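Local coordinates for acyl-[acyl-carrier-protein]--UDP-N-acetylglucosamine O-acyltransferase (Acinetobacter baumannii, PDB 4E6U) that catalyses transfer of an acyl chain from acyl carrier protein to UDP-N-acetylglucosamine, an early step in making the lipid A part of lipopolysaccharide, at residues V131-F137 against I149-V155; I22-I28 against I40-L46; S69-Q75 against C98-T104. All coordinates share one frame; numbering follows the deposited sequence.

Contact 1 of 3, residues V131-F137 against I149-V155; sequences VGDHNIF and IGDHVIV. With EDO (1,2-ethanediol), chain L.
N135 reaches from one coil of a left-handed parallel beta-helix to the next and binds the backbone of 149-155. Both segments round the same corner of the helix, one coil apart. The N135 side chain can be followed outward. Its CB lies beside V153 O. CG stands beside the backbone N (chi1 -59°), which carries the amide into the turn of the next coil. OD1 accepts from V153 N at 2.8 Å, in the carbonyl plane and on a lone pair. ND2 donates to G150 O at 2.9 Å, with that oxygen close to the amide plane. Two bonds thus fix the rotation of a buried amide. N117, one coil earlier, makes the same pair of bonds to N135 N and G132 O, so the bridge repeats between those coils. Further out, H134 and H152 lie side by side with ring planes 5° apart. The rings barely overlap. Instead H134 CB sits over one face of the H152 ring, 3.6 Å from its centroid. On the inner side, F137 CD1 meets V155 CG2 at 4.0 Å. The D151 carboxylate turns back to the first coil, where its OD1 takes D133 N at 2.8 Å from the anti side.

Contact 2 of 3, residues I22-I28 against I40-L46; sequences IASDVQI and IGAGTKL. With SO4 (sulfate ion), chain C.
The same corner of two successive coils of a left-handed parallel beta-helix meets here, near the N-terminal end of the hexapeptide-repeat domain. Each segment makes a type II beta turn, A23 to V26 and G41 to T44. A23 N donates to I40 O, and G43 N to S24 O across the turns. Past the corner, Q27 N binds T44 O, and L46 N binds Q27 O at 2.8 Å. Inside, I40 is the apolar centre. Its CD1 lies 3.9 Å from I22 CD1, the two side chains running side by side. I40 CG2 meets V26 CG1 at 3.9 Å, and V26 crosses it at about a right angle. V26 CG2 also comes 3.3 Å from G41 O. Outside, K45 is fully extended, with CG opposite the backbone N (chi1 173°). Its CD passes the Q27 amide, 3.9 Å from OE1. One water joins the two polar ends, accepting from Q27 NE2 and from K45 NZ. K45 NZ also donates at 2.8 Å to O3 of a sulfate probably from the crystallisation liquor. Tight turns stacked coil on coil by parallel bonds, each coil sending an isoleucine inside (I22, I40), typify the left-handed beta-helix of hexapeptide acyltransferases.

Contact 3 of 3, residues S69-Q75 against C98-T104; sequences SVGEVCQ and CSLHRGT
R102 has its CG beside the backbone N and bends at chi3 (-53°), which brings its guanidinium back over 69-75. H101 turns its ring to the backbone N side (chi1 -70°), which sets one face beneath V73 O. Both residues sit where neighbouring coils of the left-handed parallel beta-helix leave the regular pattern. S69 and V70 pair in parallel with S99 and L100. A beta bulge then shifts the register by one, and L100 O accepts from both G71 N and E72 N. R102 N binds E72 O. R102 NH1 donates to G71 O at 2.8 Å, from above the carbonyl plane and with a bent N-H angle of 140°. V73 N lies over one face of the guanidinium. E72 OE2 stays 4.5 Å from R102 NH1 and well out of the guanidinium plane, so no direct bond forms. A water spans them, giving a proton to OE2 and accepting from NH1. OE2 also takes V73 N at 2.8 Å.

V73 O stands above the centre of the H101 ring, while Q75 CG approaches its edge, 3.6 Å from CE1. H101 NE2 bonds to E96 of the third subunit, which also binds S69 OG, while a water joins ND1 to Q75 N. Q75 OE1 accepts from V121 N of that same subunit. Both segments thus help form the trimer interface, where the active sites of LpxA enzymes are thought to lie. C74 SG touches T104 CG2 at 3.5 Å, and a water links C74 N to G103 O.

How the contacts relate
All three contacts join neighbouring coils of one left-handed beta-helix. Contacts 1 and 2 turn the same kind of corner and lead into the same sheet, with centres 24 Å apart. Both are partly buried, with apolar residues inside and polar ones outside. Contact 1 adds asparagine and aspartate side-chain bonds to the backbone ones, whereas contact 2 has only backbone bonds directly between its segments. Contact 3 lies on another sheet, its centre about 18 Å from contact 1's and about 20 Å from contact 2's. It is the buried one, its polar groups met by one another, waters, neighbouring coils and the third subunit. No other chain touches contact 2; contact 1 meets the second subunit through I136.

Contact 1 of 3, residues V131-F137 against I149-V155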
loop_
_atom_site.group_PDB
_atom_site.type_symbol
_atom_site.label_atom_id
_atom_site.label_comp_id
_atom_site.label_asym_id
_atom_site.label_seq_id
_atom_site.Cartn_x
_atom_site.Cartn_y
_atom_site.Cartn_z
ATOM N N VAL A 131 8.525 7.484 -17.635
ATOM C CA VAL A 131 7.536 6.485 -17.959
ATOM C C VAL A 131 7.009 6.807 -19.335
ATOM O O VAL A 131 6.702 7.965 -19.605
ATOM C CB VAL A 131 6.342 6.552 -16.953
ATOM C CG1 VAL A 131 5.172 5.658 -17.367
ATOM C CG2 VAL A 131 6.797 6.237 -15.514
ATOM N N GLY A 132 6.893 5.792 -20.181
ATOM C CA GLY A 132 6.428 5.967 -21.557
ATOM C C GLY A 132 4.915 6.007 -21.682
ATOM O O GLY A 132 4.229 6.684 -20.891
ATOM N N ASP A 133 4.387 5.284 -22.666
ATOM C CA ASP A 133 2.979 5.358 -23.038
ATOM C C ASP A 133 2.286 4.025 -22.857
ATOM O O ASP A 133 2.929 2.968 -22.933
ATOM C CB ASP A 133 2.851 5.707 -24.529
ATOM C CG ASP A 133 3.471 7.029 -24.884
ATOM O OD1 ASP A 133 3.654 7.918 -24.026
ATOM O OD2 ASP A 133 3.791 7.202 -26.093
ATOM N N HIS A 134 0.964 4.047 -22.662
ATOM C CA HIS A 134 0.126 2.840 -22.674
ATOM C C HIS A 134 0.460 1.832 -21.580
ATOM O O HIS A 134 0.250 0.622 -21.744
ATOM C CB HIS A 134 0.129 2.141 -24.064
ATOM C CG HIS A 134 -0.385 3.005 -25.175
ATOM N ND1 HIS A 134 -1.730 3.240 -25.376
ATOM C CD2 HIS A 134 0.266 3.678 -26.152
ATOM C CE1 HIS A 134 -1.880 4.036 -26.423
ATOM N NE2 HIS A 134 -0.686 4.313 -26.910
ATOM N N ASN A 135 0.949 2.331 -20.452
ATOM C CA ASN A 135 1.271 1.465 -19.331
ATOM C C ASN A 135 0.122 1.365 -18.341
ATOM O O ASN A 135 -0.724 2.261 -18.285
ATOM C CB ASN A 135 2.500 1.989 -18.620
ATOM C CG ASN A 135 3.697 2.076 -19.541
ATOM O OD1 ASN A 135 4.174 1.045 -20.037
ATOM N ND2 ASN A 135 4.191 3.280 -19.777
ATOM N N ILE A 136 0.108 0.295 -17.566
ATOM C CA ILE A 136 -0.903 0.105 -16.525
ATOM C C ILE A 136 -0.175 -0.211 -15.245
ATOM O O ILE A 136 0.580 -1.186 -15.175
ATOM C CB ILE A 136 -1.876 -1.043 -16.846
ATOM C CG1 ILE A 136 -2.670 -0.750 -18.125
ATOM C CG2 ILE A 136 -2.797 -1.309 -15.628
ATOM C CD1 ILE A 136 -3.502 -1.925 -18.630
ATOM N N PHE A 137 -0.391 0.612 -14.224
ATOM C CA PHE A 137 0.120 0.374 -12.878
ATOM C C PHE A 137 -1.074 0.033 -12.013
ATOM O O PHE A 137 -1.955 0.876 -11.814
ATOM C CB PHE A 137 0.809 1.618 -12.336
ATOM C CG PHE A 137 1.925 2.121 -13.201
ATOM C CD1 PHE A 137 3.233 1.695 -12.982
ATOM C CD2 PHE A 137 1.662 2.983 -14.255
ATOM C CE1 PHE A 137 4.262 2.153 -13.776
ATOM C CE2 PHE A 137 2.677 3.460 -15.048
ATOM C CZ PHE A 137 3.992 3.042 -14.814
ATOM N N ILE A 149 10.513 3.273 -17.310
ATOM C CA ILE A 149 9.497 2.337 -17.783
ATOM C C ILE A 149 9.200 2.681 -19.241
ATOM O O ILE A 149 9.014 3.856 -19.595
ATOM C CB ILE A 149 8.198 2.420 -16.932
ATOM C CG1 ILE A 149 8.490 2.484 -15.417
ATOM C CG2 ILE A 149 7.221 1.320 -17.329
ATOM C CD1 ILE A 149 8.502 1.142 -14.694
ATOM N N GLY A 150 9.158 1.648 -20.080
ATOM C CA GLY A 150 8.896 1.818 -21.509
ATOM C C GLY A 150 7.421 1.988 -21.812
ATOM O O GLY A 150 6.739 2.775 -21.142
ATOM N N ASP A 151 6.936 1.283 -22.827
ATOM C CA ASP A 151 5.549 1.357 -23.282
ATOM C C ASP A 151 4.859 0.021 -23.134
ATOM O O ASP A 151 5.505 -1.041 -23.210
ATOM C CB ASP A 151 5.475 1.731 -24.773
ATOM C CG ASP A 151 6.245 2.993 -25.113
ATOM O OD1 ASP A 151 6.264 3.964 -24.350
ATOM O OD2 ASP A 151 6.877 3.025 -26.201
ATOM N N HIS A 152 3.544 0.040 -22.949
ATOM C CA HIS A 152 2.756 -1.199 -22.933
ATOM C C HIS A 152 3.179 -2.177 -21.844
ATOM O O HIS A 152 3.078 -3.392 -22.007
ATOM C CB HIS A 152 2.794 -1.865 -24.318
ATOM C CG HIS A 152 2.125 -1.056 -25.373
ATOM N ND1 HIS A 152 0.754 -0.993 -25.496
ATOM C CD2 HIS A 152 2.631 -0.260 -26.342
ATOM C CE1 HIS A 152 0.445 -0.197 -26.505
ATOM N NE2 HIS A 152 1.563 0.268 -27.026
ATOM N N VAL A 153 3.646 -1.636 -20.724
ATOM C CA VAL A 153 4.040 -2.428 -19.561
ATOM C C VAL A 153 2.844 -2.589 -18.617
ATOM O O VAL A 153 2.024 -1.668 -18.496
ATOM C CB VAL A 153 5.187 -1.729 -18.807
ATOM C CG1 VAL A 153 5.583 -2.497 -17.547
ATOM C CG2 VAL A 153 6.400 -1.537 -19.748
ATOM N N ILE A 154 2.737 -3.737 -17.963
ATOM C CA ILE A 154 1.708 -3.924 -16.938
ATOM C C ILE A 154 2.430 -4.275 -15.663
ATOM O O ILE A 154 3.234 -5.220 -15.626
ATOM C CB ILE A 154 0.702 -5.024 -17.298
ATOM C CG1 ILE A 154 -0.023 -4.665 -18.599
ATOM C CG2 ILE A 154 -0.293 -5.281 -16.135
ATOM C CD1 ILE A 154 -0.946 -5.743 -19.135
ATOM N N VAL A 155 2.162 -3.504 -14.613
ATOM C CA VAL A 155 2.740 -3.768 -13.302
ATOM C C VAL A 155 1.632 -4.194 -12.350
ATOM O O VAL A 155 0.719 -3.421 -12.048
ATOM C CB VAL A 155 3.496 -2.560 -12.733
ATOM C CG1 VAL A 155 4.209 -2.941 -11.423
ATOM C CG2 VAL A 155 4.490 -1.993 -13.771
HETATM C C1 EDO L . 12.518 4.539 -21.472
HETATM O O1 EDO L . 12.046 3.192 -21.630
HETATM C C2 EDO L . 11.477 5.388 -20.745
HETATM O O2 EDO L . 10.238 5.391 -21.474
HETATM O O HOH W 1 -0.125 -1.820 -20.591
#

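Contact 2 of 3, residues I22-I28 against I40-L46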
loop_
_atom_site.group_PDB
_atom_site.type_symbol
_atom_site.label_atom_id
_atom_site.label_comp_id
_atom_site.label_asym_id
_atom_site.label_seq_id
_atom_site.Cartn_x
_atom_site.Cartn_y
_atom_site.Cartn_z
ATOM N N ILE A 22 -3.961 27.831 -17.530
ATOM C CA ILE A 22 -5.010 26.846 -17.678
ATOM C C ILE A 22 -5.563 26.943 -19.088
ATOM O O ILE A 22 -6.013 28.012 -19.504
ATOM C CB ILE A 22 -6.159 27.100 -16.668
ATOM C CG1 ILE A 22 -5.643 27.287 -15.224
ATOM C CG2 ILE A 22 -7.209 25.990 -16.742
ATOM C CD1 ILE A 22 -4.934 26.076 -14.655
ATOM N N ALA A 23 -5.525 25.839 -19.819
ATOM C CA ALA A 23 -6.014 25.820 -21.197
ATOM C C ALA A 23 -7.526 25.741 -21.248
ATOM O O ALA A 23 -8.220 25.682 -20.213
ATOM C CB ALA A 23 -5.395 24.652 -21.956
ATOM N N SER A 24 -8.045 25.754 -22.476
ATOM C CA SER A 24 -9.466 25.629 -22.713
ATOM C C SER A 24 -10.048 24.309 -22.233
ATOM O O SER A 24 -9.377 23.266 -22.224
ATOM C CB SER A 24 -9.775 25.798 -24.206
ATOM O OG SER A 24 -9.173 24.763 -24.967
ATOM N N ASP A 25 -11.313 24.388 -21.851
ATOM C CA ASP A 25 -12.144 23.274 -21.427
ATOM C C ASP A 25 -11.550 22.419 -20.298
ATOM O O ASP A 25 -11.839 21.226 -20.199
ATOM C CB ASP A 25 -12.681 22.413 -22.605
ATOM C CG ASP A 25 -13.192 23.236 -23.771
ATOM O OD1 ASP A 25 -14.174 23.978 -23.600
ATOM O OD2 ASP A 25 -12.610 23.104 -24.866
ATOM N N VAL A 26 -10.729 23.042 -19.456
ATOM C CA VAL A 26 -10.203 22.356 -18.266
ATOM C C VAL A 26 -11.249 22.388 -17.164
ATOM O O VAL A 26 -11.887 23.417 -16.927
ATOM C CB VAL A 26 -8.896 22.996 -17.813
ATOM C CG1 VAL A 26 -8.487 22.506 -16.400
ATOM C CG2 VAL A 26 -7.792 22.650 -18.817
ATOM N N GLN A 27 -11.417 21.253 -16.504
ATOM C CA GLN A 27 -12.310 21.130 -15.355
ATOM C C GLN A 27 -11.466 20.954 -14.116
ATOM O O GLN A 27 -10.517 20.169 -14.120
ATOM C CB GLN A 27 -13.232 19.941 -15.509
ATOM C CG GLN A 27 -14.205 20.067 -16.660
ATOM C CD GLN A 27 -14.911 18.753 -16.906
ATOM O OE1 GLN A 27 -14.539 17.982 -17.803
ATOM N NE2 GLN A 27 -15.877 18.452 -16.069
ATOM N N ILE A 28 -11.818 21.679 -13.067
ATOM C CA ILE A 28 -11.139 21.574 -11.783
ATOM C C ILE A 28 -12.219 21.577 -10.722
ATOM O O ILE A 28 -12.986 22.532 -10.633
ATOM C CB ILE A 28 -10.140 22.734 -11.550
ATOM C CG1 ILE A 28 -9.059 22.759 -12.641
ATOM C CG2 ILE A 28 -9.504 22.654 -10.137
ATOM C CD1 ILE A 28 -8.084 23.931 -12.571
ATOM N N ILE A 40 -1.898 23.410 -17.321
ATOM C CA ILE A 40 -2.862 22.326 -17.505
ATOM C C ILE A 40 -3.453 22.412 -18.901
ATOM O O ILE A 40 -4.093 23.407 -19.257
ATOM C CB ILE A 40 -3.976 22.333 -16.453
ATOM C CG1 ILE A 40 -3.356 22.344 -15.050
ATOM C CG2 ILE A 40 -4.889 21.119 -16.649
ATOM C CD1 ILE A 40 -4.382 22.300 -13.945
ATOM N N GLY A 41 -3.226 21.355 -19.669
ATOM C CA GLY A 41 -3.628 21.295 -21.063
ATOM C C GLY A 41 -5.095 21.016 -21.301
ATOM O O GLY A 41 -5.842 20.551 -20.430
ATOM N N ALA A 42 -5.508 21.277 -22.534
ATOM C CA ALA A 42 -6.902 21.301 -22.895
ATOM C C ALA A 42 -7.595 19.991 -22.618
ATOM O O ALA A 42 -7.057 18.913 -22.879
ATOM C CB ALA A 42 -7.034 21.658 -24.388
ATOM N N GLY A 43 -8.804 20.089 -22.082
ATOM C CA GLY A 43 -9.631 18.918 -21.871
ATOM C C GLY A 43 -9.318 18.104 -20.618
ATOM O O GLY A 43 -9.979 17.111 -20.355
ATOM N N THR A 44 -8.296 18.502 -19.880
ATOM C CA THR A 44 -7.951 17.788 -18.657
ATOM C C THR A 44 -8.993 18.075 -17.594
ATOM O O THR A 44 -9.524 19.189 -17.486
ATOM C CB THR A 44 -6.526 18.163 -18.225
ATOM O OG1 THR A 44 -5.605 17.446 -19.060
ATOM C CG2 THR A 44 -6.246 17.779 -16.754
ATOM N N LYS A 45 -9.307 17.036 -16.831
ATOM C CA LYS A 45 -10.259 17.121 -15.713
ATOM C C LYS A 45 -9.612 16.704 -14.411
ATOM O O LYS A 45 -9.076 15.588 -14.300
ATOM C CB LYS A 45 -11.477 16.232 -15.957
ATOM C CG LYS A 45 -12.437 16.140 -14.757
ATOM C CD LYS A 45 -13.662 15.284 -15.085
ATOM C CE LYS A 45 -14.608 15.249 -13.899
ATOM N NZ LYS A 45 -15.854 14.489 -14.209
ATOM N N LEU A 46 -9.662 17.608 -13.451
ATOM C CA LEU A 46 -9.331 17.287 -12.070
ATOM C C LEU A 46 -10.638 17.172 -11.323
ATOM O O LEU A 46 -11.491 18.052 -11.445
ATOM C CB LEU A 46 -8.485 18.385 -11.437
ATOM C CG LEU A 46 -6.974 18.367 -11.679
ATOM C CD1 LEU A 46 -6.629 18.402 -13.169
ATOM C CD2 LEU A 46 -6.317 19.514 -10.959
HETATM S S SO4 C . -17.957 12.763 -11.524
HETATM O O1 SO4 C . -19.108 13.609 -11.870
HETATM O O2 SO4 C . -17.952 11.573 -12.376
HETATM O O3 SO4 C . -16.719 13.520 -11.740
HETATM O O4 SO4 C . -18.056 12.359 -10.108
HETATM O O HOH W 2 -17.250 16.029 -16.008
#

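Contact 3 of 3, residues S69-Q75 against C98-T104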
loop_
_atom_site.group_PDB
_atom_site.type_symbol
_atom_site.label_atom_id
_atom_site.label_comp_id
_atom_site.label_asym_id
_atom_site.label_seq_id
_atom_site.Cartn_x
_atom_site.Cartn_y
_atom_site.Cartn_z
ATOM N N SER A 69 -1.768 13.485 -5.228
ATOM C CA SER A 69 -0.735 14.484 -4.989
ATOM C C SER A 69 0.179 14.489 -6.206
ATOM O O SER A 69 0.940 13.539 -6.433
ATOM C CB SER A 69 0.047 14.117 -3.734
ATOM O OG SER A 69 1.106 15.028 -3.518
ATOM N N VAL A 70 0.053 15.531 -6.999
ATOM C CA VAL A 70 0.668 15.559 -8.328
ATOM C C VAL A 70 1.711 16.650 -8.375
ATOM O O VAL A 70 1.403 17.819 -8.129
ATOM C CB VAL A 70 -0.415 15.797 -9.412
ATOM C CG1 VAL A 70 0.204 15.867 -10.817
ATOM C CG2 VAL A 70 -1.420 14.671 -9.384
ATOM N N GLY A 71 2.949 16.293 -8.697
ATOM C CA GLY A 71 3.995 17.329 -8.822
ATOM C C GLY A 71 4.371 17.934 -7.490
ATOM O O GLY A 71 4.481 19.155 -7.344
ATOM N N GLU A 72 4.545 17.066 -6.502
ATOM C CA GLU A 72 5.044 17.480 -5.207
ATOM C C GLU A 72 6.553 17.267 -5.154
ATOM O O GLU A 72 7.087 16.466 -5.931
ATOM C CB GLU A 72 4.325 16.685 -4.097
ATOM C CG GLU A 72 4.608 17.181 -2.665
ATOM C CD GLU A 72 4.430 18.700 -2.539
ATOM O OE1 GLU A 72 3.280 19.145 -2.360
ATOM O OE2 GLU A 72 5.424 19.467 -2.656
ATOM N N VAL A 73 7.227 17.978 -4.254
ATOM C CA VAL A 73 8.669 17.827 -4.085
ATOM C C VAL A 73 8.989 16.375 -3.751
ATOM O O VAL A 73 8.222 15.659 -3.092
ATOM C CB VAL A 73 9.220 18.771 -2.984
ATOM C CG1 VAL A 73 9.100 20.232 -3.408
ATOM C CG2 VAL A 73 8.568 18.515 -1.619
ATOM N N CYS A 74 10.146 15.933 -4.187
ATOM C CA CYS A 74 10.506 14.538 -3.984
ATOM C C CYS A 74 10.879 14.201 -2.541
ATOM O O CYS A 74 10.960 15.075 -1.682
ATOM C CB CYS A 74 11.624 14.134 -4.917
ATOM S SG CYS A 74 13.189 14.779 -4.458
ATOM N N GLN A 75 11.122 12.917 -2.318
ATOM C CA GLN A 75 11.422 12.377 -0.986
ATOM C C GLN A 75 12.914 12.130 -0.765
ATOM O O GLN A 75 13.316 11.695 0.315
ATOM C CB GLN A 75 10.656 11.067 -0.792
ATOM C CG GLN A 75 9.158 11.286 -0.829
ATOM C CD GLN A 75 8.380 10.030 -0.532
ATOM O OE1 GLN A 75 7.566 10.018 0.395
ATOM N NE2 GLN A 75 8.582 8.978 -1.322
ATOM N N CYS A 98 -2.839 8.623 -5.698
ATOM C CA CYS A 98 -1.520 8.573 -6.340
ATOM C C CYS A 98 -0.623 9.673 -5.836
ATOM O O CYS A 98 -1.088 10.705 -5.315
ATOM C CB CYS A 98 -1.635 8.688 -7.861
ATOM S SG CYS A 98 -2.358 7.219 -8.636
ATOM N N SER A 99 0.682 9.461 -5.974
ATOM C CA SER A 99 1.656 10.499 -5.638
ATOM C C SER A 99 2.713 10.496 -6.725
ATOM O O SER A 99 3.298 9.446 -7.022
ATOM C CB SER A 99 2.258 10.307 -4.240
ATOM O OG SER A 99 2.732 8.984 -4.060
ATOM N N LEU A 100 2.885 11.647 -7.362
ATOM C CA LEU A 100 3.836 11.812 -8.460
ATOM C C LEU A 100 4.768 12.934 -8.066
ATOM O O LEU A 100 4.334 14.063 -7.830
ATOM C CB LEU A 100 3.129 12.136 -9.783
ATOM C CG LEU A 100 2.432 10.956 -10.446
ATOM C CD1 LEU A 100 1.013 10.822 -9.906
ATOM C CD2 LEU A 100 2.434 11.134 -11.968
ATOM N N HIS A 101 6.060 12.637 -7.978
ATOM C CA HIS A 101 7.014 13.607 -7.452
ATOM C C HIS A 101 7.954 14.176 -8.496
ATOM O O HIS A 101 8.272 13.508 -9.465
ATOM C CB HIS A 101 7.807 13.011 -6.296
ATOM C CG HIS A 101 6.983 12.805 -5.072
ATOM N ND1 HIS A 101 7.422 12.070 -3.993
ATOM C CD2 HIS A 101 5.725 13.215 -4.774
ATOM C CE1 HIS A 101 6.477 12.065 -3.066
ATOM N NE2 HIS A 101 5.443 12.762 -3.509
ATOM N N ARG A 102 8.360 15.418 -8.264
ATOM C CA ARG A 102 9.244 16.143 -9.172
ATOM C C ARG A 102 10.664 15.600 -9.086
ATOM O O ARG A 102 10.996 14.807 -8.198
ATOM C CB ARG A 102 9.175 17.637 -8.870
ATOM C CG ARG A 102 7.733 18.175 -8.965
ATOM C CD ARG A 102 7.668 19.685 -9.070
ATOM N NE ARG A 102 8.403 20.401 -8.020
ATOM C CZ ARG A 102 7.852 20.992 -6.956
ATOM N NH1 ARG A 102 6.545 20.941 -6.730
ATOM N NH2 ARG A 102 8.619 21.661 -6.100
ATOM N N GLY A 103 11.500 16.014 -10.041
ATOM C CA GLY A 103 12.855 15.449 -10.147
ATOM C C GLY A 103 13.890 16.020 -9.199
ATOM O O GLY A 103 13.584 16.782 -8.292
ATOM N N THR A 104 15.142 15.615 -9.425
ATOM C CA THR A 104 16.272 16.124 -8.650
ATOM C C THR A 104 17.342 16.631 -9.607
ATOM O O THR A 104 17.469 16.144 -10.731
ATOM C CB THR A 104 16.898 15.057 -7.733
ATOM O OG1 THR A 104 17.400 13.974 -8.525
ATOM C CG2 THR A 104 15.871 14.528 -6.720
HETATM O O HOH W 3 5.109 21.663 -4.270
HETATM O O HOH W 4 11.708 17.457 -6.157
HETATM O O HOH W 5 10.067 11.125 -4.489
#